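Side-chain contacts in ribonucleoside-diphosphate reductase, alpha chain (Actinobacillus ureae ATCC 25976, PDB 6DQX), which probably reduces ribonucleoside diphosphates to deoxyribonucleotides, as the catalytic alpha subunit of a class Id ribonucleotide reductase: residues A[185-190]-A[230-235]; A[191-196]-A[226-231]; A[265-270]-A[341-346]; A[293-298]-A[306-311]; A[416-421]-A[521-526]. All coordinates share one frame; numbering follows the deposited sequence.

Contact 1. Residues A[185-190]-A[230-235]; sequences IDIEHG and RQLWAK. With EDO (1,2-ethanediol), chain G.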
# COMPACT_ATOMS: atom_id res chain seq x y z
N ILE A 185 -0.91 0.58 -19.07
CA ILE A 185 -2.14 -0.16 -19.37
C ILE A 185 -2.29 -0.28 -20.90
O ILE A 185 -1.97 0.66 -21.63
CB ILE A 185 -3.35 0.58 -18.70
CG1 ILE A 185 -4.61 -0.27 -18.69
CG2 ILE A 185 -3.62 1.94 -19.33
CD1 ILE A 185 -4.55 -1.41 -17.71
N ASP A 186 -2.78 -1.41 -21.38
CA ASP A 186 -2.99 -1.59 -22.83
C ASP A 186 -4.23 -0.81 -23.28
O ASP A 186 -5.22 -0.72 -22.52
CB ASP A 186 -3.12 -3.05 -23.17
CG ASP A 186 -1.92 -3.85 -22.69
OD1 ASP A 186 -0.91 -3.99 -23.43
OD2 ASP A 186 -1.97 -4.29 -21.52
N ILE A 187 -4.17 -0.23 -24.48
CA ILE A 187 -5.30 0.57 -25.01
C ILE A 187 -6.56 -0.29 -25.22
O ILE A 187 -7.67 0.26 -25.19
CB ILE A 187 -4.92 1.31 -26.32
CG1 ILE A 187 -5.90 2.47 -26.60
CG2 ILE A 187 -4.77 0.34 -27.48
CD1 ILE A 187 -5.42 3.46 -27.63
N GLU A 188 -6.38 -1.61 -25.38
CA GLU A 188 -7.49 -2.56 -25.56
C GLU A 188 -8.07 -3.11 -24.24
O GLU A 188 -9.00 -3.89 -24.27
CB GLU A 188 -7.14 -3.72 -26.50
CG GLU A 188 -6.18 -4.78 -25.98
CD GLU A 188 -4.70 -4.44 -26.19
OE1 GLU A 188 -4.37 -3.26 -26.40
OE2 GLU A 188 -3.87 -5.37 -26.10
N HIS A 189 -7.54 -2.65 -23.11
CA HIS A 189 -7.90 -3.19 -21.79
C HIS A 189 -9.30 -2.72 -21.44
O HIS A 189 -9.69 -1.60 -21.77
CB HIS A 189 -6.94 -2.69 -20.70
CG HIS A 189 -7.02 -3.47 -19.42
ND1 HIS A 189 -7.89 -3.15 -18.40
CD2 HIS A 189 -6.32 -4.55 -18.99
CE1 HIS A 189 -7.74 -4.01 -17.41
NE2 HIS A 189 -6.79 -4.87 -17.73
N GLY A 190 -10.04 -3.58 -20.74
CA GLY A 190 -11.38 -3.24 -20.28
C GLY A 190 -11.49 -1.93 -19.55
O GLY A 190 -12.52 -1.27 -19.65
N ARG A 230 -11.53 4.94 -33.20
CA ARG A 230 -11.39 6.34 -33.59
C ARG A 230 -11.74 7.31 -32.45
O ARG A 230 -11.00 8.25 -32.23
CB ARG A 230 -12.17 6.65 -34.89
CG ARG A 230 -11.45 6.14 -36.13
CD ARG A 230 -12.14 6.48 -37.45
NE ARG A 230 -12.20 7.92 -37.70
CZ ARG A 230 -13.24 8.73 -37.45
NH1 ARG A 230 -14.39 8.28 -36.92
NH2 ARG A 230 -13.13 10.03 -37.73
N GLN A 231 -12.83 7.07 -31.73
CA GLN A 231 -13.18 7.96 -30.58
C GLN A 231 -12.26 7.82 -29.37
O GLN A 231 -11.99 8.80 -28.69
CB GLN A 231 -14.66 7.81 -30.12
CG GLN A 231 -15.53 9.04 -30.43
CD GLN A 231 -14.93 10.37 -29.95
OE1 GLN A 231 -14.22 10.42 -28.93
NE2 GLN A 231 -15.21 11.45 -30.69
N LEU A 232 -11.83 6.60 -29.09
CA LEU A 232 -10.89 6.37 -28.00
C LEU A 232 -9.55 7.05 -28.30
O LEU A 232 -8.99 7.72 -27.45
CB LEU A 232 -10.70 4.87 -27.78
CG LEU A 232 -9.91 4.46 -26.54
CD1 LEU A 232 -10.68 4.79 -25.27
CD2 LEU A 232 -9.63 2.96 -26.59
N TRP A 233 -9.06 6.87 -29.52
CA TRP A 233 -7.79 7.47 -29.93
C TRP A 233 -7.89 8.97 -29.84
O TRP A 233 -7.00 9.62 -29.31
CB TRP A 233 -7.42 7.01 -31.33
CG TRP A 233 -6.07 7.46 -31.81
CD1 TRP A 233 -5.80 8.29 -32.86
CD2 TRP A 233 -4.80 7.08 -31.27
NE1 TRP A 233 -4.44 8.46 -33.00
CE2 TRP A 233 -3.80 7.72 -32.05
CE3 TRP A 233 -4.40 6.25 -30.22
CZ2 TRP A 233 -2.44 7.58 -31.79
CZ3 TRP A 233 -3.03 6.11 -29.95
CH2 TRP A 233 -2.07 6.77 -30.74
N ALA A 234 -9.01 9.53 -30.33
CA ALA A 234 -9.25 10.98 -30.23
C ALA A 234 -9.20 11.48 -28.80
O ALA A 234 -8.60 12.51 -28.53
CB ALA A 234 -10.58 11.35 -30.88
N LYS A 235 -9.81 10.75 -27.88
CA LYS A 235 -9.78 11.11 -26.46
C LYS A 235 -8.35 11.06 -25.88
O LYS A 235 -7.95 11.95 -25.15
CB LYS A 235 -10.73 10.21 -25.66
CG LYS A 235 -10.86 10.62 -24.21
CD LYS A 235 -11.84 9.78 -23.40
CE LYS A 235 -11.84 10.28 -21.96
NZ LYS A 235 -12.88 9.64 -21.10
C1 EDO G . -10.90 -1.24 -28.00
O1 EDO G . -10.27 -2.36 -28.63
C2 EDO G . -10.16 -1.04 -26.69
O2 EDO G . -10.63 -0.11 -25.70
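Ile187 faces Leu232 where a barrel strand gives way to a type I beta turn, Asp186 to His189, and helix 227-243 passes beside it; the two CA atoms stand 8.6 Å apart. Strand 181-186 belongs to the mixed sheet of the ribonucleotide reductase barrel and pairs in parallel with strand 209-213, and the helix packs where the chain leaves the sheet. The side chain of Ile187 does the bridging from the turn. Its CG1 lies anti to the backbone N (chi1 -161°) and the chain stays extended, which carries CD1 out to the edge of the Trp233 indole, near the ring plane, 3.9 Å from CE3. The indole NH is occupied elsewhere, by Asn536 OD1. Leu232 runs past Ile187 in the opposite sense, its CD2 3.8 Å from CG1, and Trp218 of helix 216-223 packs on both residues. Next to Leu232 CD2, an ethanediol, probably from the crystallisation liquor, donates from O2 to Ile187 O at 3.0 Å.

Contact 2. Residues A[191-196]-A[226-231]; sequences DIDEWL and DPYKRQ. With EDO (1,2-ethanediol), chain G.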
# COMPACT_ATOMS: atom_id res chain seq x y z
N ASP A 191 -10.44 -1.54 -18.81
CA ASP A 191 -10.48 -0.36 -17.95
C ASP A 191 -9.89 0.91 -18.57
O ASP A 191 -9.71 1.90 -17.87
CB ASP A 191 -9.78 -0.64 -16.61
CG ASP A 191 -10.34 -1.84 -15.88
OD1 ASP A 191 -11.57 -2.11 -15.95
OD2 ASP A 191 -9.54 -2.53 -15.20
N ILE A 192 -9.59 0.89 -19.87
CA ILE A 192 -8.92 2.02 -20.51
C ILE A 192 -9.61 3.37 -20.27
O ILE A 192 -8.96 4.37 -20.00
CB ILE A 192 -8.67 1.73 -22.03
CG1 ILE A 192 -7.71 2.77 -22.65
CG2 ILE A 192 -9.95 1.68 -22.85
CD1 ILE A 192 -6.39 2.95 -21.93
N ASP A 193 -10.95 3.40 -20.34
CA ASP A 193 -11.69 4.65 -20.08
C ASP A 193 -11.44 5.22 -18.68
O ASP A 193 -11.35 6.44 -18.52
CB ASP A 193 -13.21 4.47 -20.29
CG ASP A 193 -13.58 4.27 -21.75
OD1 ASP A 193 -12.92 4.86 -22.64
OD2 ASP A 193 -14.57 3.53 -22.03
N GLU A 194 -11.28 4.36 -17.67
CA GLU A 194 -10.97 4.85 -16.33
C GLU A 194 -9.58 5.47 -16.26
O GLU A 194 -9.38 6.48 -15.62
CB GLU A 194 -11.09 3.76 -15.27
CG GLU A 194 -12.50 3.21 -15.08
CD GLU A 194 -12.55 2.24 -13.92
OE1 GLU A 194 -12.75 1.02 -14.16
OE2 GLU A 194 -12.35 2.70 -12.78
N TRP A 195 -8.60 4.82 -16.89
CA TRP A 195 -7.22 5.33 -16.90
C TRP A 195 -7.11 6.67 -17.65
O TRP A 195 -6.37 7.54 -17.23
CB TRP A 195 -6.28 4.31 -17.53
CG TRP A 195 -5.98 3.14 -16.65
CD1 TRP A 195 -6.80 2.08 -16.38
CD2 TRP A 195 -4.77 2.91 -15.93
NE1 TRP A 195 -6.16 1.19 -15.55
CE2 TRP A 195 -4.92 1.67 -15.25
CE3 TRP A 195 -3.57 3.62 -15.80
CZ2 TRP A 195 -3.91 1.14 -14.44
CZ3 TRP A 195 -2.56 3.08 -14.99
CH2 TRP A 195 -2.75 1.86 -14.30
N LEU A 196 -7.87 6.84 -18.72
CA LEU A 196 -7.85 8.10 -19.50
C LEU A 196 -8.34 9.36 -18.76
O LEU A 196 -8.12 10.47 -19.26
CB LEU A 196 -8.58 7.94 -20.84
CG LEU A 196 -7.88 7.10 -21.91
CD1 LEU A 196 -8.70 7.08 -23.19
CD2 LEU A 196 -6.48 7.62 -22.22
N ASP A 226 -12.66 2.02 -37.77
CA ASP A 226 -13.43 1.56 -36.61
C ASP A 226 -13.85 2.74 -35.73
O ASP A 226 -12.98 3.45 -35.22
CB ASP A 226 -12.63 0.55 -35.79
CG ASP A 226 -13.44 -0.07 -34.67
OD1 ASP A 226 -13.84 0.65 -33.72
OD2 ASP A 226 -13.66 -1.29 -34.73
N PRO A 227 -15.18 2.97 -35.55
CA PRO A 227 -15.59 4.19 -34.84
C PRO A 227 -15.27 4.24 -33.35
O PRO A 227 -14.97 5.33 -32.84
CB PRO A 227 -17.13 4.23 -35.06
CG PRO A 227 -17.39 3.29 -36.17
CD PRO A 227 -16.35 2.22 -36.05
N TYR A 228 -15.35 3.11 -32.66
CA TYR A 228 -15.00 3.07 -31.25
C TYR A 228 -13.52 3.41 -31.08
O TYR A 228 -13.17 4.24 -30.26
CB TYR A 228 -15.28 1.72 -30.58
CG TYR A 228 -14.76 1.71 -29.15
CD1 TYR A 228 -15.46 2.35 -28.13
CD2 TYR A 228 -13.52 1.14 -28.84
CE1 TYR A 228 -14.97 2.38 -26.82
CE2 TYR A 228 -13.03 1.17 -27.54
CZ TYR A 228 -13.74 1.79 -26.54
OH TYR A 228 -13.21 1.79 -25.26
N LYS A 229 -12.66 2.75 -31.88
CA LYS A 229 -11.21 2.99 -31.79
C LYS A 229 -10.87 4.44 -32.16
O LYS A 229 -10.07 5.10 -31.48
CB LYS A 229 -10.44 2.02 -32.68
CG LYS A 229 -10.54 0.59 -32.21
CD LYS A 229 -9.51 -0.28 -32.92
CE LYS A 229 -9.57 -1.73 -32.47
NZ LYS A 229 -10.70 -2.48 -33.08
N ARG A 230 -11.53 4.94 -33.20
CA ARG A 230 -11.39 6.34 -33.59
C ARG A 230 -11.74 7.31 -32.45
O ARG A 230 -11.00 8.25 -32.23
CB ARG A 230 -12.17 6.65 -34.89
CG ARG A 230 -11.45 6.14 -36.13
CD ARG A 230 -12.14 6.48 -37.45
NE ARG A 230 -12.20 7.92 -37.70
CZ ARG A 230 -13.24 8.73 -37.45
NH1 ARG A 230 -14.39 8.28 -36.92
NH2 ARG A 230 -13.13 10.03 -37.73
N GLN A 231 -12.83 7.07 -31.73
CA GLN A 231 -13.18 7.96 -30.58
C GLN A 231 -12.26 7.82 -29.37
O GLN A 231 -11.99 8.80 -28.69
CB GLN A 231 -14.66 7.81 -30.12
CG GLN A 231 -15.53 9.04 -30.43
CD GLN A 231 -14.93 10.37 -29.95
OE1 GLN A 231 -14.22 10.42 -28.93
NE2 GLN A 231 -15.21 11.45 -30.69
C1 EDO G . -10.90 -1.24 -28.00
O1 EDO G . -10.27 -2.36 -28.63
C2 EDO G . -10.16 -1.04 -26.69
O2 EDO G . -10.63 -0.11 -25.70
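Tyr228 reaches from the first turn of helix 227-243 toward Ile192 and Asp193 on the short helix 192-195, and only the end of its side chain makes the contact. The backbones keep well apart, 11.6 Å between the CA atoms of Ile192 and Lys229. On the buried side Ile192 CG2 sits 4.1 Å from Tyr228 OH, while Ile192 also packs on Leu232 farther along the helix. The exposed side is looser: Asp193 meets the phenol from the opposite direction, its carboxylate plane turned 67° from the ring, with OD2 3.9 Å from OH. An ethanediol lies beside the phenol. Its O2 is at the ring edge, in plane, and shares a 3.2 Å hydrogen bond with Tyr228 OH. At the start of the helix Asp226 is the N-cap: Lys229 N donates to OD1 at 3.0 Å and 174°, on the anti side, 31° out of the carboxylate plane, and Lys229 NZ pairs with OD2. That lysine also hydrogen-bonds Ser221 and makes a cation-pi contact with Trp218. The helix start is thus secured by its own cap, whereas the contact between the helices rests on van der Waals touches and on an additive that also bonds to Ile187 O.

Contact 3. Residues A[265-270]-A[341-346]; sequences KNMTVH and TRHRAL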
# COMPACT_ATOMS: atom_id res chain seq x y z
N LYS A 265 13.74 -16.54 -26.13
CA LYS A 265 13.29 -17.02 -24.83
C LYS A 265 11.91 -16.48 -24.42
O LYS A 265 11.50 -16.63 -23.26
CB LYS A 265 14.39 -16.70 -23.81
CG LYS A 265 15.65 -17.55 -24.04
CD LYS A 265 16.84 -17.16 -23.20
CE LYS A 265 18.01 -18.12 -23.45
NZ LYS A 265 19.08 -18.02 -22.42
N ASN A 266 11.19 -15.88 -25.38
CA ASN A 266 9.86 -15.28 -25.18
C ASN A 266 9.80 -14.35 -24.00
O ASN A 266 8.88 -14.45 -23.18
CB ASN A 266 8.78 -16.36 -24.96
CG ASN A 266 8.60 -17.25 -26.13
OD1 ASN A 266 8.92 -16.89 -27.27
ND2 ASN A 266 8.04 -18.44 -25.87
N MET A 267 10.77 -13.45 -23.90
CA MET A 267 10.80 -12.52 -22.80
C MET A 267 10.18 -11.21 -23.27
O MET A 267 10.84 -10.33 -23.85
CB MET A 267 12.21 -12.37 -22.26
CG MET A 267 12.78 -13.72 -21.84
SD MET A 267 14.35 -13.63 -21.01
CE MET A 267 13.84 -13.52 -19.30
N THR A 268 8.88 -11.12 -23.07
CA THR A 268 8.08 -9.99 -23.56
C THR A 268 8.37 -8.69 -22.82
O THR A 268 8.52 -8.71 -21.60
CB THR A 268 6.58 -10.30 -23.37
OG1 THR A 268 6.32 -11.64 -23.79
CG2 THR A 268 5.69 -9.33 -24.15
N VAL A 269 8.41 -7.58 -23.55
CA VAL A 269 8.47 -6.26 -22.97
C VAL A 269 7.02 -5.79 -22.86
O VAL A 269 6.39 -5.49 -23.88
CB VAL A 269 9.35 -5.27 -23.80
CG1 VAL A 269 9.39 -3.90 -23.14
CG2 VAL A 269 10.78 -5.81 -23.93
N HIS A 270 6.48 -5.76 -21.63
CA HIS A 270 5.08 -5.37 -21.41
C HIS A 270 4.88 -3.89 -21.40
O HIS A 270 3.77 -3.40 -21.69
CB HIS A 270 4.57 -5.92 -20.06
CG HIS A 270 4.69 -7.41 -19.92
ND1 HIS A 270 3.89 -8.29 -20.61
CD2 HIS A 270 5.48 -8.17 -19.13
CE1 HIS A 270 4.22 -9.53 -20.29
NE2 HIS A 270 5.17 -9.48 -19.37
N THR A 341 21.08 -10.05 -11.78
CA THR A 341 21.98 -11.22 -11.82
C THR A 341 21.96 -11.94 -13.19
O THR A 341 23.01 -12.30 -13.73
CB THR A 341 21.63 -12.22 -10.71
OG1 THR A 341 21.76 -11.54 -9.46
CG2 THR A 341 22.59 -13.46 -10.76
N ARG A 342 20.77 -12.16 -13.74
CA ARG A 342 20.65 -12.96 -14.94
C ARG A 342 20.84 -12.20 -16.25
O ARG A 342 21.24 -12.81 -17.25
CB ARG A 342 19.33 -13.69 -14.93
CG ARG A 342 19.18 -14.56 -13.70
CD ARG A 342 17.79 -15.12 -13.60
NE ARG A 342 17.52 -16.21 -14.51
CZ ARG A 342 16.57 -16.26 -15.45
NH1 ARG A 342 15.73 -15.27 -15.69
NH2 ARG A 342 16.45 -17.37 -16.15
N HIS A 343 20.52 -10.90 -16.26
CA HIS A 343 20.50 -10.07 -17.47
C HIS A 343 21.67 -9.11 -17.59
O HIS A 343 22.19 -8.89 -18.68
CB HIS A 343 19.21 -9.21 -17.51
CG HIS A 343 17.96 -9.99 -17.76
ND1 HIS A 343 17.33 -10.76 -16.79
CD2 HIS A 343 17.21 -10.09 -18.86
CE1 HIS A 343 16.25 -11.31 -17.33
NE2 HIS A 343 16.16 -10.92 -18.59
N ARG A 344 22.04 -8.48 -16.48
CA ARG A 344 23.03 -7.41 -16.45
C ARG A 344 22.74 -6.31 -17.50
O ARG A 344 23.64 -5.83 -18.19
CB ARG A 344 24.44 -7.99 -16.63
CG ARG A 344 24.81 -9.06 -15.61
CD ARG A 344 26.30 -9.40 -15.67
NE ARG A 344 27.06 -8.28 -15.13
CZ ARG A 344 27.33 -8.08 -13.83
NH1 ARG A 344 27.00 -8.96 -12.90
NH2 ARG A 344 27.97 -6.98 -13.46
N ALA A 345 21.47 -5.93 -17.64
CA ALA A 345 21.11 -4.91 -18.63
C ALA A 345 21.72 -3.55 -18.30
O ALA A 345 21.70 -3.13 -17.14
CB ALA A 345 19.60 -4.78 -18.76
N LEU A 346 22.31 -2.89 -19.31
CA LEU A 346 22.83 -1.54 -19.19
C LEU A 346 22.10 -0.56 -20.14
O LEU A 346 21.52 -0.95 -21.18
CB LEU A 346 24.33 -1.48 -19.50
CG LEU A 346 25.22 -2.56 -18.84
CD1 LEU A 346 26.66 -2.40 -19.31
CD2 LEU A 346 25.11 -2.47 -17.32
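The imidazole of His343 receives Met267 at its edge, near the ring plane: the methyl CE stands 3.6 Å from NE2 and 3.8 Å from CE1. The sulfur sits farther back, SD 5.1 Å from the ring centroid and 69° off the normal, an oblique Met-aromatic contact. Beside the histidine, the Arg342 guanidinium is approached obliquely by the same methyl, CE lying 4.4 Å from NH1. Met267 and His343 come from opposite directions, one from the loop after helix 260-264 and the other from the last turn of helix 334-343, so a loop and a helix end of the barrel domain meet through their side chains alone. The methionine runs straight to SD and then bends (chi3 91°), turning its methyl onto the ring edge. Both polar groups are held by other partners: His343 ND1 bonds to Phe339 O, and Arg342 forms salt bridges with Glu286 and Glu399. Across the segments the contact therefore depends on dispersion at the methyl, while the bonds made elsewhere fix the ring and the guanidinium it touches.

Contact 4. Residues A[293-298]-A[306-311]; sequences SSMNLL and TEAPEV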
# COMPACT_ATOMS: atom_id res chain seq x y z
N SER A 293 24.59 6.05 -17.70
CA SER A 293 25.49 7.18 -17.73
C SER A 293 25.55 7.53 -19.23
O SER A 293 24.99 6.79 -20.05
CB SER A 293 26.85 6.84 -17.13
OG SER A 293 26.82 6.78 -15.71
N SER A 294 26.14 8.66 -19.56
CA SER A 294 25.94 9.26 -20.89
C SER A 294 27.21 9.83 -21.50
O SER A 294 28.03 10.46 -20.82
CB SER A 294 24.89 10.37 -20.82
OG SER A 294 23.79 9.99 -19.98
N MET A 295 27.35 9.61 -22.80
CA MET A 295 28.44 10.21 -23.57
C MET A 295 28.08 11.62 -24.02
O MET A 295 27.00 11.84 -24.52
CB MET A 295 28.75 9.35 -24.79
CG MET A 295 29.35 7.97 -24.48
SD MET A 295 30.91 7.96 -23.61
CE MET A 295 31.97 8.92 -24.68
N ASN A 296 29.03 12.55 -23.90
CA ASN A 296 28.81 13.92 -24.29
C ASN A 296 29.15 14.05 -25.76
O ASN A 296 30.33 14.12 -26.13
CB ASN A 296 29.71 14.85 -23.48
CG ASN A 296 29.42 16.31 -23.71
OD1 ASN A 296 28.60 16.67 -24.54
ND2 ASN A 296 30.15 17.18 -23.00
N LEU A 297 28.11 14.13 -26.58
CA LEU A 297 28.30 14.22 -28.04
C LEU A 297 28.94 15.52 -28.51
O LEU A 297 29.45 15.57 -29.65
CB LEU A 297 26.98 14.02 -28.76
CG LEU A 297 26.24 12.72 -28.46
CD1 LEU A 297 25.04 12.58 -29.35
CD2 LEU A 297 27.12 11.47 -28.57
N LEU A 298 28.95 16.56 -27.68
CA LEU A 298 29.69 17.79 -28.04
C LEU A 298 31.12 17.46 -28.45
O LEU A 298 31.69 18.12 -29.35
CB LEU A 298 29.70 18.78 -26.87
CG LEU A 298 30.51 20.07 -27.04
CD1 LEU A 298 30.03 20.81 -28.28
CD2 LEU A 298 30.35 20.95 -25.81
N THR A 306 38.69 6.83 -29.47
CA THR A 306 39.28 6.50 -28.19
C THR A 306 38.51 5.35 -27.59
O THR A 306 37.48 4.92 -28.14
CB THR A 306 39.23 7.69 -27.19
OG1 THR A 306 37.89 7.94 -26.76
CG2 THR A 306 39.81 8.98 -27.82
N GLU A 307 38.99 4.88 -26.45
CA GLU A 307 38.27 3.89 -25.66
C GLU A 307 37.26 4.48 -24.67
O GLU A 307 36.78 3.76 -23.78
CB GLU A 307 39.25 2.99 -24.90
CG GLU A 307 40.09 2.13 -25.81
CD GLU A 307 40.99 1.17 -25.04
OE1 GLU A 307 41.19 1.36 -23.80
OE2 GLU A 307 41.51 0.24 -25.68
N ALA A 308 36.84 5.73 -24.84
CA ALA A 308 35.93 6.32 -23.84
C ALA A 308 34.57 5.58 -23.71
O ALA A 308 34.16 5.26 -22.59
CB ALA A 308 35.72 7.82 -24.08
N PRO A 309 33.89 5.26 -24.83
CA PRO A 309 32.63 4.51 -24.70
C PRO A 309 32.80 3.14 -24.08
O PRO A 309 31.97 2.72 -23.26
CB PRO A 309 32.12 4.40 -26.12
CG PRO A 309 32.77 5.51 -26.83
CD PRO A 309 34.14 5.62 -26.23
N GLU A 310 33.91 2.48 -24.38
CA GLU A 310 34.21 1.19 -23.78
C GLU A 310 34.45 1.30 -22.28
O GLU A 310 33.97 0.46 -21.49
CB GLU A 310 35.43 0.57 -24.45
CG GLU A 310 35.16 0.20 -25.90
CD GLU A 310 35.51 1.27 -26.90
OE1 GLU A 310 35.40 2.49 -26.63
OE2 GLU A 310 35.86 0.87 -28.05
N VAL A 311 35.19 2.33 -21.88
CA VAL A 311 35.45 2.58 -20.46
C VAL A 311 34.15 2.83 -19.72
O VAL A 311 33.96 2.29 -18.61
CB VAL A 311 36.50 3.72 -20.26
CG1 VAL A 311 36.50 4.27 -18.84
CG2 VAL A 311 37.88 3.16 -20.61
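Met295 makes every apolar contact here, reaching from the end of strand 288-296 to Ala308 and Pro309 in the first turn of helix 308-327. Its methyl CE lies 4.0 Å from Ala308 CB and 4.1 Å from Pro309 CG, while SD rests 4.0 Å from Pro309 CA. Bends at chi2 (-61°) and chi3 (-57°) curl the chain, laying the thioether across the proline at about a right angle. Trp303 of the connecting helix 300-303 touches all three residues, and Phe85 of the adjacent strand packs on Met295 and Ala308, completing a buried layer between barrel sheet and helix.

The hydrogen bonds stay within each segment and shape the backbone. Asn296 OD1 takes the NH of Leu298 in an Asx turn at 3.2 Å, the donor standing 50° above the carbonyl plane, where the strand passes into a 3-10 turn. Thr306 OG1 accepts from Ala308 N at 3.1 Å, an ST turn leading into the helix. No hydrogen bond crosses between the segments. Labour is divided accordingly: polar side chains set the two turns, and the thioether alone joins the segments, packing on Ala308 and Pro309 by dispersion.

Contact 5. Residues A[416-421]-A[521-526]; sequences PTKSSS and SINIMV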
# COMPACT_ATOMS: atom_id res chain seq x y z
N PRO A 416 16.28 10.98 -20.56
CA PRO A 416 16.32 12.43 -20.45
C PRO A 416 17.53 12.82 -19.60
O PRO A 416 17.99 12.03 -18.77
CB PRO A 416 15.02 12.77 -19.69
CG PRO A 416 14.19 11.53 -19.76
CD PRO A 416 15.18 10.42 -19.74
N THR A 417 18.11 13.98 -19.83
CA THR A 417 19.35 14.34 -19.11
C THR A 417 19.33 15.81 -18.65
O THR A 417 20.36 16.46 -18.66
CB THR A 417 20.63 14.11 -19.97
OG1 THR A 417 20.64 15.02 -21.06
CG2 THR A 417 20.75 12.70 -20.48
N LYS A 418 18.18 16.31 -18.20
CA LYS A 418 18.08 17.77 -17.94
C LYS A 418 19.09 18.23 -16.87
O LYS A 418 19.86 19.16 -17.11
CB LYS A 418 16.65 18.18 -17.56
CG LYS A 418 15.61 17.94 -18.66
CD LYS A 418 15.76 18.86 -19.86
CE LYS A 418 14.98 18.36 -21.08
NZ LYS A 418 13.50 18.46 -20.97
N SER A 419 19.14 17.56 -15.73
CA SER A 419 20.10 17.93 -14.68
C SER A 419 21.52 17.55 -15.06
O SER A 419 22.47 18.30 -14.80
CB SER A 419 19.70 17.30 -13.34
OG SER A 419 18.41 17.75 -12.97
N SER A 420 21.67 16.37 -15.67
CA SER A 420 22.99 15.90 -16.06
C SER A 420 23.63 16.82 -17.11
O SER A 420 24.82 17.09 -17.04
CB SER A 420 22.92 14.47 -16.58
OG SER A 420 22.40 13.61 -15.59
N SER A 421 22.82 17.33 -18.03
CA SER A 421 23.30 18.28 -19.05
C SER A 421 23.72 19.61 -18.41
O SER A 421 24.73 20.21 -18.81
CB SER A 421 22.21 18.54 -20.10
OG SER A 421 22.18 17.47 -21.03
N SER A 521 13.75 8.42 -24.94
CA SER A 521 12.76 9.35 -24.38
C SER A 521 12.61 10.53 -25.30
O SER A 521 13.49 11.38 -25.35
CB SER A 521 13.17 9.85 -22.99
OG SER A 521 13.46 8.73 -22.19
N ILE A 522 11.52 10.55 -26.05
CA ILE A 522 11.32 11.53 -27.07
C ILE A 522 10.12 12.40 -26.71
O ILE A 522 8.97 11.95 -26.73
CB ILE A 522 11.13 10.86 -28.44
CG1 ILE A 522 12.40 10.07 -28.80
CG2 ILE A 522 10.71 11.89 -29.50
CD1 ILE A 522 13.66 10.90 -29.08
N ASN A 523 10.45 13.64 -26.42
CA ASN A 523 9.47 14.73 -26.24
C ASN A 523 9.23 15.45 -27.55
O ASN A 523 10.11 15.50 -28.41
CB ASN A 523 9.99 15.74 -25.20
CG ASN A 523 10.09 15.15 -23.80
OD1 ASN A 523 9.19 14.42 -23.38
ND2 ASN A 523 11.16 15.47 -23.07
N ILE A 524 8.05 16.03 -27.70
CA ILE A 524 7.77 16.93 -28.82
C ILE A 524 7.12 18.19 -28.23
O ILE A 524 6.63 18.17 -27.09
CB ILE A 524 6.87 16.31 -29.91
CG1 ILE A 524 5.50 15.91 -29.36
CG2 ILE A 524 7.54 15.10 -30.55
CD1 ILE A 524 4.51 15.54 -30.46
N MET A 525 7.14 19.25 -29.02
CA MET A 525 6.59 20.53 -28.61
C MET A 525 5.68 21.02 -29.71
O MET A 525 6.11 21.13 -30.88
CB MET A 525 7.71 21.53 -28.34
CG MET A 525 7.24 22.75 -27.58
SD MET A 525 8.60 23.84 -27.16
CE MET A 525 9.19 23.14 -25.61
N VAL A 526 4.44 21.32 -29.34
CA VAL A 526 3.37 21.54 -30.29
C VAL A 526 2.57 22.79 -29.87
O VAL A 526 2.23 22.95 -28.69
CB VAL A 526 2.45 20.30 -30.36
CG1 VAL A 526 1.30 20.51 -31.33
CG2 VAL A 526 3.26 19.07 -30.76
O HOH W 1 12.48 15.49 -20.11
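Pro416 lays the CG-CD side of its ring against the Ser521 side chain, on the run leading into helix 418-423 and beside the C-terminal strands of the ribonucleotide reductase barrel. The closest approach is 3.4 Å, from Pro416 CD to Ser521 OG, with Ser521 CB 3.8 Å from CG. The serine CB points toward the proline, and OG stands anti to its own carbonyl carbon (chi1 -52°), from where it hydrogen-bonds to Cys275 O. Tyr551 of strand 549-554 packs on both Pro416 and Ser521. Farther along, Lys418 reaches across from the first turn of the helix, and its bent chain (chi2 -70°) brings NZ to the ND2 end of the Asn523 amide, 4.3 Å from ND2. Glu432 joins them, its carboxylate forming a salt bridge with the lysine through OE1 and accepting from Asn523 ND2 through OE2. Asn523 OD1 meanwhile accepts from Tyr552 N. To one side of the two nitrogens a water bridges them, accepting at 3.3 Å from Lys418 NZ and 3.2 Å from Asn523 ND2.

In the fold
From the N terminus, the first contact lies on strand 181-186. Contact 1 brings the turn after it to helix 227-243, closing a loop that holds helix 192-195, strand 209-213 and helix 216-223; contact 2 closes a shorter loop within it. The two touch, as Leu232 packs on Asp193 and Leu196, and they share one ethanediol. Contact 3 then closes a loop from residue 265 to 346, with contact 4 nested inside, joining strand 288-296 to helix 308-327 across the short helix 300-303. Contact 5 spans about a hundred residues, bringing the start of helix 418-423 to the run before strand 524-525. It touches contact 4 through Thr417 and Ser294; contacts 1, 4 and 5 reach the barrel sheet.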